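Local coordinates for protein GH62 hydrolase (Scytalidium thermophilum, PDB 4PVA) that probably acts as an alpha-L-arabinofuranosidase of glycoside hydrolase family 62, removing arabinose side groups from plant arabinoxylan, at residues I45-A50 / I293-V298; T29-F34 / Q287-S292; H58-T63 / M71-F76; D163-C168 / A224-I229. All blocks are in the same frame, centred on the assembly; numbering follows the deposited sequence.

Interaction 1: residues I45-A50 / I293-V298; sequences IKDPTA and ISHGEV. With PO4 (phosphate ion), chain F.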
# COMPACT_ATOMS: atom_id res chain seq x y z
N ILE A 45 5.70 -12.48 -5.67
CA ILE A 45 4.49 -11.66 -5.82
C ILE A 45 4.39 -10.80 -4.59
O ILE A 45 4.46 -11.28 -3.46
CB ILE A 45 3.22 -12.52 -6.01
CG1 ILE A 45 3.39 -13.47 -7.22
CG2 ILE A 45 2.01 -11.65 -6.24
CD1 ILE A 45 3.45 -12.77 -8.54
N LYS A 46 4.24 -9.50 -4.84
CA LYS A 46 4.53 -8.48 -3.86
C LYS A 46 3.48 -7.38 -3.78
O LYS A 46 2.72 -7.15 -4.71
CB LYS A 46 5.87 -7.82 -4.16
CG LYS A 46 7.05 -8.76 -4.08
CD LYS A 46 8.38 -8.06 -4.23
CE LYS A 46 8.77 -7.28 -3.00
NZ LYS A 46 10.07 -6.62 -3.19
N ASP A 47 3.48 -6.70 -2.64
CA ASP A 47 2.88 -5.38 -2.47
C ASP A 47 1.48 -5.27 -3.05
O ASP A 47 1.24 -4.55 -4.01
CB ASP A 47 3.83 -4.27 -2.89
CG ASP A 47 4.25 -4.29 -4.31
OD1 ASP A 47 3.36 -4.32 -5.20
OD2 ASP A 47 5.50 -4.19 -4.57
N PRO A 48 0.50 -5.94 -2.42
CA PRO A 48 -0.85 -5.95 -2.98
C PRO A 48 -1.67 -4.72 -2.61
O PRO A 48 -1.49 -4.12 -1.54
CB PRO A 48 -1.46 -7.19 -2.32
CG PRO A 48 -0.80 -7.23 -0.99
CD PRO A 48 0.62 -6.81 -1.24
N THR A 49 -2.59 -4.37 -3.48
CA THR A 49 -3.69 -3.44 -3.18
C THR A 49 -4.96 -4.17 -3.60
O THR A 49 -4.93 -4.92 -4.58
CB THR A 49 -3.52 -2.08 -3.91
OG1 THR A 49 -4.62 -1.24 -3.57
CG2 THR A 49 -3.46 -2.24 -5.42
N ALA A 50 -6.05 -3.99 -2.85
CA ALA A 50 -7.23 -4.80 -3.10
C ALA A 50 -8.50 -4.12 -2.65
O ALA A 50 -8.53 -3.42 -1.62
CB ALA A 50 -7.11 -6.13 -2.38
N ILE A 293 5.73 -9.30 8.17
CA ILE A 293 4.43 -8.81 7.70
C ILE A 293 4.75 -7.52 6.94
O ILE A 293 5.01 -6.48 7.57
CB ILE A 293 3.46 -8.54 8.86
CG1 ILE A 293 3.36 -9.76 9.81
CG2 ILE A 293 2.12 -8.11 8.30
CD1 ILE A 293 2.75 -11.02 9.21
N SER A 294 4.79 -7.59 5.61
CA SER A 294 5.39 -6.52 4.81
C SER A 294 4.46 -5.96 3.74
O SER A 294 3.65 -6.68 3.17
CB SER A 294 6.68 -7.05 4.19
OG SER A 294 7.31 -6.14 3.32
N HIS A 295 4.60 -4.67 3.47
CA HIS A 295 4.04 -3.98 2.33
C HIS A 295 2.62 -4.36 2.04
O HIS A 295 2.24 -4.60 0.90
CB HIS A 295 4.92 -4.17 1.07
CG HIS A 295 4.93 -2.98 0.16
ND1 HIS A 295 5.98 -2.70 -0.69
CD2 HIS A 295 4.03 -1.99 -0.02
CE1 HIS A 295 5.71 -1.58 -1.36
NE2 HIS A 295 4.54 -1.13 -0.95
N GLY A 296 1.77 -4.30 3.04
CA GLY A 296 0.40 -4.76 2.93
C GLY A 296 -0.60 -3.63 2.77
O GLY A 296 -0.29 -2.44 2.91
N GLU A 297 -1.84 -4.01 2.50
CA GLU A 297 -2.95 -3.08 2.41
C GLU A 297 -4.20 -3.72 2.93
O GLU A 297 -4.46 -4.94 2.73
CB GLU A 297 -3.21 -2.65 0.95
CG GLU A 297 -2.59 -1.32 0.57
CD GLU A 297 -3.17 -0.76 -0.73
OE1 GLU A 297 -4.42 -0.81 -0.88
OE2 GLU A 297 -2.41 -0.23 -1.56
N VAL A 298 -5.05 -2.93 3.54
CA VAL A 298 -6.40 -3.35 3.92
C VAL A 298 -7.26 -3.57 2.68
O VAL A 298 -7.28 -2.72 1.75
CB VAL A 298 -7.05 -2.27 4.83
CG1 VAL A 298 -8.49 -2.63 5.16
CG2 VAL A 298 -6.23 -2.06 6.08
P PO4 F . 9.62 -4.00 -0.58
O1 PO4 F . 9.55 -4.32 0.93
O2 PO4 F . 10.14 -2.56 -0.75
O3 PO4 F . 10.66 -4.93 -1.17
O4 PO4 F . 8.30 -4.17 -1.17
O HOH W 1 0.86 -2.92 -0.93
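Strands 45-50 and 296-298 run nearly parallel, 11° apart with axes 5.7 Å apart, and the closest backbone match is Asp47 with His295. Between them a water lies 2.7 Å from Pro48 O and also close to His295 O. Asp47 CB sits squarely over one face of the His295 ring, 3.4 Å from its centroid and 9° off the normal. This is a CH-pi contact. The carboxylate runs alongside the ring, its plane turned from the ring's, and Asp47 OD1 bonds to Ser62. The two strands are the innermost of neighbouring blades in the five-bladed beta-propeller of family 62. They meet close to the propeller axis, where the ring of blades closes. At the other end of the contact, Thr49 OG1 stands anti to its backbone N (chi1 180°). This places the hydroxyl beside Glu297, and Thr49 OG1 donates to Glu297 OE1 over 2.7 Å. The donor comes from above the carboxylate plane. OE1 also holds Arg300 in a salt bridge, so two partners fix this buried carboxylate. A phosphate ion, probably from the crystallisation liquor, lies in the ring plane at the edge of His295. His295 ND1 donates to its O4 over 2.8 Å, almost straight. Lys46 bends at chi3, and its NZ reaches O3 of the same ion at 2.7 Å. Tyr330, Arg251 and Gln320 also bond to the phosphate.

Interaction 2: residues T29-F34 / Q287-S292; sequences TGPLVF and QKWTKS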
# COMPACT_ATOMS: atom_id res chain seq x y z
N THR A 29 -3.47 -16.43 7.46
CA THR A 29 -3.53 -17.60 6.60
C THR A 29 -2.12 -18.10 6.31
O THR A 29 -1.09 -17.45 6.60
CB THR A 29 -4.20 -17.23 5.25
OG1 THR A 29 -3.38 -16.27 4.55
CG2 THR A 29 -5.61 -16.68 5.45
N GLY A 30 -2.04 -19.26 5.66
CA GLY A 30 -0.82 -19.61 4.96
C GLY A 30 -0.66 -18.76 3.71
O GLY A 30 -1.42 -17.81 3.48
N PRO A 31 0.35 -19.05 2.90
CA PRO A 31 0.53 -18.30 1.67
C PRO A 31 -0.59 -18.54 0.73
O PRO A 31 -0.98 -19.69 0.55
CB PRO A 31 1.87 -18.81 1.13
CG PRO A 31 1.98 -20.19 1.70
CD PRO A 31 1.24 -20.21 3.01
N LEU A 32 -1.13 -17.49 0.13
CA LEU A 32 -2.30 -17.59 -0.71
C LEU A 32 -2.04 -17.38 -2.20
O LEU A 32 -2.83 -17.88 -3.03
CB LEU A 32 -3.34 -16.55 -0.30
CG LEU A 32 -3.92 -16.65 1.10
CD1 LEU A 32 -4.89 -15.50 1.34
CD2 LEU A 32 -4.61 -17.97 1.33
N VAL A 33 -1.02 -16.62 -2.55
CA VAL A 33 -0.73 -16.32 -3.96
C VAL A 33 0.75 -16.44 -4.24
O VAL A 33 1.57 -15.77 -3.59
CB VAL A 33 -1.24 -14.94 -4.40
CG1 VAL A 33 -0.99 -14.75 -5.90
CG2 VAL A 33 -2.71 -14.78 -4.10
N PHE A 34 1.07 -17.34 -5.18
CA PHE A 34 2.41 -17.66 -5.62
C PHE A 34 2.62 -17.14 -7.05
O PHE A 34 1.67 -16.96 -7.80
CB PHE A 34 2.62 -19.20 -5.66
CG PHE A 34 2.69 -19.85 -4.32
CD1 PHE A 34 1.56 -19.95 -3.50
CD2 PHE A 34 3.88 -20.37 -3.86
CE1 PHE A 34 1.64 -20.58 -2.27
CE2 PHE A 34 3.97 -20.98 -2.63
CZ PHE A 34 2.86 -21.06 -1.83
N GLN A 287 -0.51 -22.92 8.71
CA GLN A 287 0.86 -22.93 8.22
C GLN A 287 1.62 -21.65 8.61
O GLN A 287 1.12 -20.55 8.38
CB GLN A 287 0.84 -23.15 6.69
CG GLN A 287 2.15 -22.81 6.01
CD GLN A 287 2.21 -23.24 4.56
OE1 GLN A 287 1.22 -23.72 3.99
NE2 GLN A 287 3.38 -23.06 3.95
N LYS A 288 2.81 -21.79 9.19
CA LYS A 288 3.65 -20.68 9.68
C LYS A 288 4.89 -20.47 8.78
O LYS A 288 5.84 -21.28 8.85
CB LYS A 288 4.07 -20.95 11.14
CG LYS A 288 5.30 -20.16 11.65
CD LYS A 288 5.21 -18.64 11.60
CE LYS A 288 6.30 -18.00 12.46
NZ LYS A 288 6.29 -16.50 12.51
N TRP A 289 4.83 -19.47 7.92
CA TRP A 289 5.63 -19.42 6.69
C TRP A 289 6.43 -18.13 6.52
O TRP A 289 7.18 -17.98 5.57
CB TRP A 289 4.70 -19.62 5.47
CG TRP A 289 3.61 -18.57 5.39
CD1 TRP A 289 2.45 -18.55 6.13
CD2 TRP A 289 3.56 -17.43 4.53
NE1 TRP A 289 1.71 -17.44 5.79
CE2 TRP A 289 2.35 -16.76 4.80
CE3 TRP A 289 4.42 -16.92 3.54
CZ2 TRP A 289 1.96 -15.62 4.13
CZ3 TRP A 289 4.03 -15.77 2.87
CH2 TRP A 289 2.81 -15.13 3.19
N THR A 290 6.24 -17.17 7.41
CA THR A 290 6.94 -15.90 7.34
C THR A 290 7.07 -15.32 8.74
O THR A 290 6.20 -15.58 9.59
CB THR A 290 6.18 -14.92 6.43
OG1 THR A 290 6.90 -13.69 6.29
CG2 THR A 290 4.78 -14.63 6.95
N LYS A 291 8.15 -14.62 9.01
CA LYS A 291 8.28 -13.81 10.21
C LYS A 291 8.11 -12.32 9.94
O LYS A 291 8.13 -11.52 10.83
CB LYS A 291 9.64 -14.01 10.87
CG LYS A 291 9.77 -15.44 11.37
CD LYS A 291 11.06 -15.71 12.09
CE LYS A 291 10.98 -17.06 12.77
NZ LYS A 291 12.25 -17.35 13.48
N SER A 292 7.93 -11.98 8.67
CA SER A 292 7.73 -10.62 8.20
C SER A 292 6.30 -10.43 7.76
O SER A 292 5.75 -11.24 7.04
CB SER A 292 8.67 -10.33 7.04
OG SER A 292 9.96 -10.03 7.56
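Trp289 packs against Thr29, Gly30 and Pro31 where two loops of the closing propeller blade meet. One loop follows strand 26-28 and the other follows strand 282-284. These two strands are parallel neighbours in a sheet that also holds the C-terminal strand 336-341. The contact thus ties the N-terminal part of the chain to a late part of it. Further along the first loop, Leu32 and Val33 both face Leu337 in a classic beta bulge.

The hydrogen bond across the contact runs from Trp289 NE1 to Thr29 O, 2.9 Å long, with an N-H...O angle of 153°. The acceptor lies near the indole plane, and the N-H meets a lone pair of the carbonyl. The Thr29 hydroxyl turns back on its own loop, and Thr29 OG1 donates to Gly30 O over 2.7 Å.

The apolar contacts centre on the proline ring. Pro31 CD lies over the five-membered ring of Trp289, 3.7 Å from its centroid and 9° off the normal, a CH-pi contact. Pro31 CB lies farther along, 4.0 Å from Trp289 CE3. With Trp289 CG between the backbone N and the carbonyl carbon (chi1 59°), the indole is turned toward Pro31. Its opposite face is covered from within its own loop by Thr290 CG2. Gln287 has an extended chain that crosses Pro31 at about a right angle. Its amide meets the methylene that also touches the indole, with Pro31 CD 3.5 Å from Gln287 CD.

Interaction 3: residues H58-T63 / M71-F76; sequences HVFAST and MVYFNF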
# COMPACT_ATOMS: atom_id res chain seq x y z
N HIS A 58 -10.66 -7.91 -5.99
CA HIS A 58 -9.87 -7.40 -7.09
C HIS A 58 -8.51 -6.99 -6.53
O HIS A 58 -8.45 -6.14 -5.67
CB HIS A 58 -10.53 -6.17 -7.69
CG HIS A 58 -11.87 -6.45 -8.30
ND1 HIS A 58 -12.02 -6.81 -9.61
CD2 HIS A 58 -13.11 -6.43 -7.76
CE1 HIS A 58 -13.30 -7.00 -9.87
NE2 HIS A 58 -13.99 -6.77 -8.77
N VAL A 59 -7.45 -7.63 -7.02
CA VAL A 59 -6.11 -7.43 -6.50
C VAL A 59 -5.15 -6.97 -7.59
O VAL A 59 -5.16 -7.48 -8.70
CB VAL A 59 -5.56 -8.71 -5.84
CG1 VAL A 59 -4.17 -8.48 -5.25
CG2 VAL A 59 -6.52 -9.20 -4.77
N PHE A 60 -4.33 -5.97 -7.25
CA PHE A 60 -3.18 -5.59 -8.07
C PHE A 60 -1.96 -5.84 -7.22
O PHE A 60 -1.96 -5.56 -6.02
CB PHE A 60 -3.24 -4.12 -8.49
CG PHE A 60 -4.48 -3.76 -9.30
CD1 PHE A 60 -5.71 -3.61 -8.67
CD2 PHE A 60 -4.41 -3.59 -10.67
CE1 PHE A 60 -6.85 -3.31 -9.39
CE2 PHE A 60 -5.55 -3.25 -11.38
CZ PHE A 60 -6.75 -3.12 -10.73
N ALA A 61 -0.92 -6.40 -7.81
CA ALA A 61 0.32 -6.74 -7.13
C ALA A 61 1.50 -6.55 -8.07
O ALA A 61 1.31 -6.42 -9.29
CB ALA A 61 0.28 -8.17 -6.61
N SER A 62 2.71 -6.53 -7.53
CA SER A 62 3.89 -6.47 -8.36
C SER A 62 4.50 -7.81 -8.52
O SER A 62 4.48 -8.65 -7.63
CB SER A 62 4.92 -5.53 -7.80
OG SER A 62 4.36 -4.21 -7.73
N THR A 63 5.06 -8.02 -9.69
CA THR A 63 5.93 -9.15 -9.98
C THR A 63 7.35 -8.70 -9.78
O THR A 63 7.73 -7.60 -10.21
CB THR A 63 5.71 -9.69 -11.41
OG1 THR A 63 6.01 -8.65 -12.36
CG2 THR A 63 4.31 -10.15 -11.59
N MSE A 71 3.59 -5.38 -13.00
CA MSE A 71 2.40 -5.57 -12.17
C MSE A 71 1.40 -6.50 -12.81
O MSE A 71 1.38 -6.68 -14.05
CB MSE A 71 1.75 -4.20 -11.81
CG MSE A 71 2.75 -3.28 -11.11
SE MSE A 71 1.99 -1.58 -10.58
CE MSE A 71 1.44 -0.97 -12.37
N VAL A 72 0.57 -7.06 -11.95
CA VAL A 72 -0.48 -7.99 -12.36
C VAL A 72 -1.79 -7.58 -11.73
O VAL A 72 -1.81 -7.00 -10.64
CB VAL A 72 -0.22 -9.45 -11.95
CG1 VAL A 72 0.87 -10.05 -12.80
CG2 VAL A 72 0.06 -9.63 -10.46
N TYR A 73 -2.88 -7.91 -12.41
CA TYR A 73 -4.21 -7.84 -11.87
C TYR A 73 -4.80 -9.26 -11.84
O TYR A 73 -4.63 -10.03 -12.79
CB TYR A 73 -5.09 -6.94 -12.73
CG TYR A 73 -6.56 -7.10 -12.47
CD1 TYR A 73 -7.17 -6.52 -11.37
CD2 TYR A 73 -7.34 -7.89 -13.31
CE1 TYR A 73 -8.51 -6.68 -11.11
CE2 TYR A 73 -8.69 -8.09 -13.06
CZ TYR A 73 -9.28 -7.49 -11.97
OH TYR A 73 -10.63 -7.70 -11.75
N PHE A 74 -5.56 -9.57 -10.80
CA PHE A 74 -6.34 -10.79 -10.76
C PHE A 74 -7.54 -10.60 -9.83
O PHE A 74 -7.56 -9.71 -8.98
CB PHE A 74 -5.48 -11.99 -10.37
CG PHE A 74 -4.78 -11.87 -9.05
CD1 PHE A 74 -3.61 -11.13 -8.91
CD2 PHE A 74 -5.27 -12.53 -7.93
CE1 PHE A 74 -2.96 -11.06 -7.69
CE2 PHE A 74 -4.61 -12.44 -6.70
CZ PHE A 74 -3.46 -11.71 -6.60
N ASN A 75 -8.53 -11.49 -9.97
CA ASN A 75 -9.68 -11.47 -9.10
C ASN A 75 -10.05 -12.89 -8.69
O ASN A 75 -9.60 -13.86 -9.31
CB ASN A 75 -10.85 -10.70 -9.72
CG ASN A 75 -11.36 -11.33 -11.01
OD1 ASN A 75 -11.78 -12.49 -11.04
ND2 ASN A 75 -11.34 -10.57 -12.07
N PHE A 76 -10.83 -12.97 -7.63
CA PHE A 76 -11.27 -14.25 -7.08
C PHE A 76 -12.42 -13.97 -6.13
O PHE A 76 -12.65 -12.83 -5.73
CB PHE A 76 -10.10 -14.97 -6.38
CG PHE A 76 -9.47 -14.17 -5.24
CD1 PHE A 76 -9.98 -14.22 -3.96
CD2 PHE A 76 -8.36 -13.37 -5.47
CE1 PHE A 76 -9.42 -13.49 -2.92
CE2 PHE A 76 -7.80 -12.65 -4.42
CZ PHE A 76 -8.33 -12.70 -3.17
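The Phe60 ring takes Tyr73 CD1 over one face, toward the rim, with Phe60 CZ 3.5 Å from Tyr73 CD1. The two ring planes are 48° apart, so the pair is oblique. At the other end of Tyr73, the His58 ring meets the phenol rim to rim. His58 ND1 and Tyr73 OH are hydrogen-bonded at 2.7 Å, and ND1 lies in the plane of the tyrosine ring. Asn75 ND2 also donates to Tyr73 OH over 3.0 Å, so two bonds grip the hydroxyl. On the other side of the sheet, Val59 CB covers one face of Phe74, and Ala61 CB stands at its edge. Val59 CG1 comes within 3.6 Å of Phe74 CZ. Phe74 CG lies between the backbone N and carbonyl carbon (chi1 58°), which swings the ring over Val59. Strands 56-65 and 68-76 form an antiparallel beta hairpin, part of one four-stranded propeller blade. Val59 with Phe74 and Ala61 with Val72 are the hydrogen-bonded pairs. Val59 N donates to Phe74 O over 2.9 Å, and Val72 N to Ala61 O over 2.8 Å. Farther along, Thr63 CG2 packs on Val72 CG1 at 3.6 Å. On the face of Phe60 and Tyr73, selenomethionine Met71 reaches across to Leu116 and Tyr118.

Interaction 4: residues D163-C168 / A224-I229; sequences DMWVVC and ACIYRI. With PO4 (phosphate ion), chain E.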
# COMPACT_ATOMS: atom_id res chain seq x y z
N ASP A 163 6.87 4.02 -3.04
CA ASP A 163 5.71 3.73 -2.21
C ASP A 163 4.75 4.88 -2.11
O ASP A 163 4.58 5.54 -1.04
CB ASP A 163 6.14 3.20 -0.85
CG ASP A 163 6.87 1.90 -0.97
OD1 ASP A 163 7.03 1.37 -2.10
OD2 ASP A 163 7.30 1.33 0.03
N MSE A 164 4.05 5.11 -3.21
CA MSE A 164 3.17 6.27 -3.37
C MSE A 164 1.78 5.97 -2.86
O MSE A 164 1.20 4.89 -3.13
CB MSE A 164 3.11 6.59 -4.88
CG MSE A 164 4.42 6.57 -5.64
SE MSE A 164 5.64 7.87 -4.85
CE MSE A 164 7.23 7.38 -5.90
N TRP A 165 1.18 6.91 -2.13
CA TRP A 165 -0.14 6.71 -1.53
C TRP A 165 -0.96 7.97 -1.61
O TRP A 165 -0.54 9.01 -1.07
CB TRP A 165 0.03 6.32 -0.04
CG TRP A 165 -1.26 6.03 0.64
CD1 TRP A 165 -2.11 6.92 1.24
CD2 TRP A 165 -1.86 4.76 0.76
NE1 TRP A 165 -3.22 6.26 1.73
CE2 TRP A 165 -3.09 4.93 1.43
CE3 TRP A 165 -1.51 3.48 0.35
CZ2 TRP A 165 -3.92 3.88 1.74
CZ3 TRP A 165 -2.36 2.43 0.64
CH2 TRP A 165 -3.54 2.64 1.32
N VAL A 166 -2.14 7.91 -2.21
CA VAL A 166 -3.08 9.02 -2.22
C VAL A 166 -4.20 8.80 -1.22
O VAL A 166 -4.75 7.70 -1.10
CB VAL A 166 -3.69 9.22 -3.63
CG1 VAL A 166 -4.87 10.18 -3.65
CG2 VAL A 166 -2.61 9.66 -4.59
N VAL A 167 -4.58 9.87 -0.53
CA VAL A 167 -5.78 9.90 0.28
C VAL A 167 -6.36 11.29 0.26
O VAL A 167 -5.64 12.28 0.38
CB VAL A 167 -5.52 9.37 1.72
CG1 VAL A 167 -4.41 10.16 2.39
CG2 VAL A 167 -6.80 9.42 2.56
N CYS A 168 -7.67 11.37 0.10
CA CYS A 168 -8.39 12.64 -0.01
C CYS A 168 -9.32 12.82 1.16
O CYS A 168 -9.93 11.86 1.61
CB CYS A 168 -9.19 12.70 -1.33
SG CYS A 168 -8.22 12.26 -2.79
N ALA A 224 3.93 3.28 3.42
CA ALA A 224 2.91 3.97 4.20
C ALA A 224 1.51 3.70 3.65
O ALA A 224 1.26 3.57 2.45
CB ALA A 224 3.17 5.45 4.20
N CYS A 225 0.58 3.67 4.59
CA CYS A 225 -0.87 3.67 4.33
C CYS A 225 -1.48 4.71 5.21
O CYS A 225 -1.17 4.76 6.39
CB CYS A 225 -1.53 2.33 4.70
SG CYS A 225 -0.85 0.83 3.98
N ILE A 226 -2.37 5.54 4.67
CA ILE A 226 -3.15 6.49 5.45
C ILE A 226 -4.61 6.24 5.16
O ILE A 226 -5.06 6.36 4.01
CB ILE A 226 -2.80 7.96 5.18
CG1 ILE A 226 -1.33 8.32 5.54
CG2 ILE A 226 -3.74 8.85 5.95
CD1 ILE A 226 -0.25 7.76 4.65
N TYR A 227 -5.36 5.90 6.20
CA TYR A 227 -6.79 5.55 6.12
C TYR A 227 -7.63 6.47 6.97
O TYR A 227 -7.23 6.88 8.06
CB TYR A 227 -7.02 4.14 6.60
CG TYR A 227 -6.37 3.06 5.79
CD1 TYR A 227 -6.84 2.75 4.53
CD2 TYR A 227 -5.32 2.32 6.27
CE1 TYR A 227 -6.27 1.75 3.78
CE2 TYR A 227 -4.75 1.31 5.53
CZ TYR A 227 -5.23 1.03 4.28
OH TYR A 227 -4.65 0.02 3.54
N ARG A 228 -8.84 6.76 6.49
CA ARG A 228 -9.87 7.36 7.32
C ARG A 228 -10.63 6.28 8.07
O ARG A 228 -10.95 5.25 7.51
CB ARG A 228 -10.87 8.08 6.41
CG ARG A 228 -12.17 8.53 7.08
CD ARG A 228 -11.93 9.61 8.08
NE ARG A 228 -13.06 9.79 9.03
CZ ARG A 228 -14.09 10.58 8.81
NH1 ARG A 228 -14.25 11.21 7.68
NH2 ARG A 228 -15.02 10.67 9.77
N ILE A 229 -10.91 6.53 9.34
CA ILE A 229 -11.73 5.63 10.13
C ILE A 229 -13.16 6.17 10.10
O ILE A 229 -13.43 7.27 10.57
CB ILE A 229 -11.22 5.52 11.58
CG1 ILE A 229 -9.75 5.05 11.61
CG2 ILE A 229 -12.13 4.62 12.42
CD1 ILE A 229 -9.39 3.82 10.81
P PO4 E . -17.52 12.88 8.43
O1 PO4 E . -17.11 13.98 9.36
O2 PO4 E . -16.40 12.94 7.42
O3 PO4 E . -17.57 11.58 9.19
O4 PO4 E . -18.85 13.08 7.77
O HOH W 2 5.36 5.25 1.71
O HOH W 3 2.81 3.49 0.19
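The Trp165 indole lies flat against the backbone of strand 224-229. Cys225 CA stands over the centre of its six-membered ring, 3.8 Å from the centroid and close to the normal. The Cys225 sulfur approaches the same ring obliquely. Trp165 CG is anti to the backbone N (chi1 -177°), which carries the ring across the gap between the strands. There Trp165 NE1 donates to Ile226 O over 2.9 Å. The bond is bent, at 138°, and the acceptor is tilted out of the indole plane. Tyr227 meets the far end of the indole at about a right angle. The edge of Trp165 points to the tyrosine face in an offset edge-to-face pair, planes at 83°, with Trp165 CH2 3.8 Å from Tyr227 CZ. The Tyr227 hydroxyl bonds to Val298 N. The two strands are inner strands of adjacent propeller blades and run almost parallel. Their axes are 7.2 Å apart, so side chains and water fill the gap. Val167 crosses Ile226 at about a right angle, its CG1 3.9 Å from Ile226 CG2. One water donates to Asp163 O and accepts from Ala224 N. A second donates to Ala224 O over 2.7 Å and weakly to Asp163 O. At the outer end, Arg228 holds a phosphate ion, probably from the crystallisation liquor, side-on with both terminal nitrogens, NH1 to O2 at 2.8 Å and NH2 to O3.

In the fold
Interaction 1 touches the other three contacts. Asp47 OD1 lies 2.7 Å from Ser62 OG, a probable hydrogen bond to the hairpin of interaction 3, and Thr49 N pairs with Phe60 O in the same blade. Toward interaction 4, Val298 N is 3.0 Å from Tyr227 OH, and His295 CE1 packs 3.3 Å from Asp163 OD1. Interaction 2 lies farther out, joined by Ile45 CG1 on Phe34 C. It is about 25 Å from interaction 4, centre to centre. The phosphate at Lys46 and His295 occupies a pocket near the propeller axis, consistent with the place of the active site in this family. The phosphate at Arg228 is a different ion, bound away from that pocket.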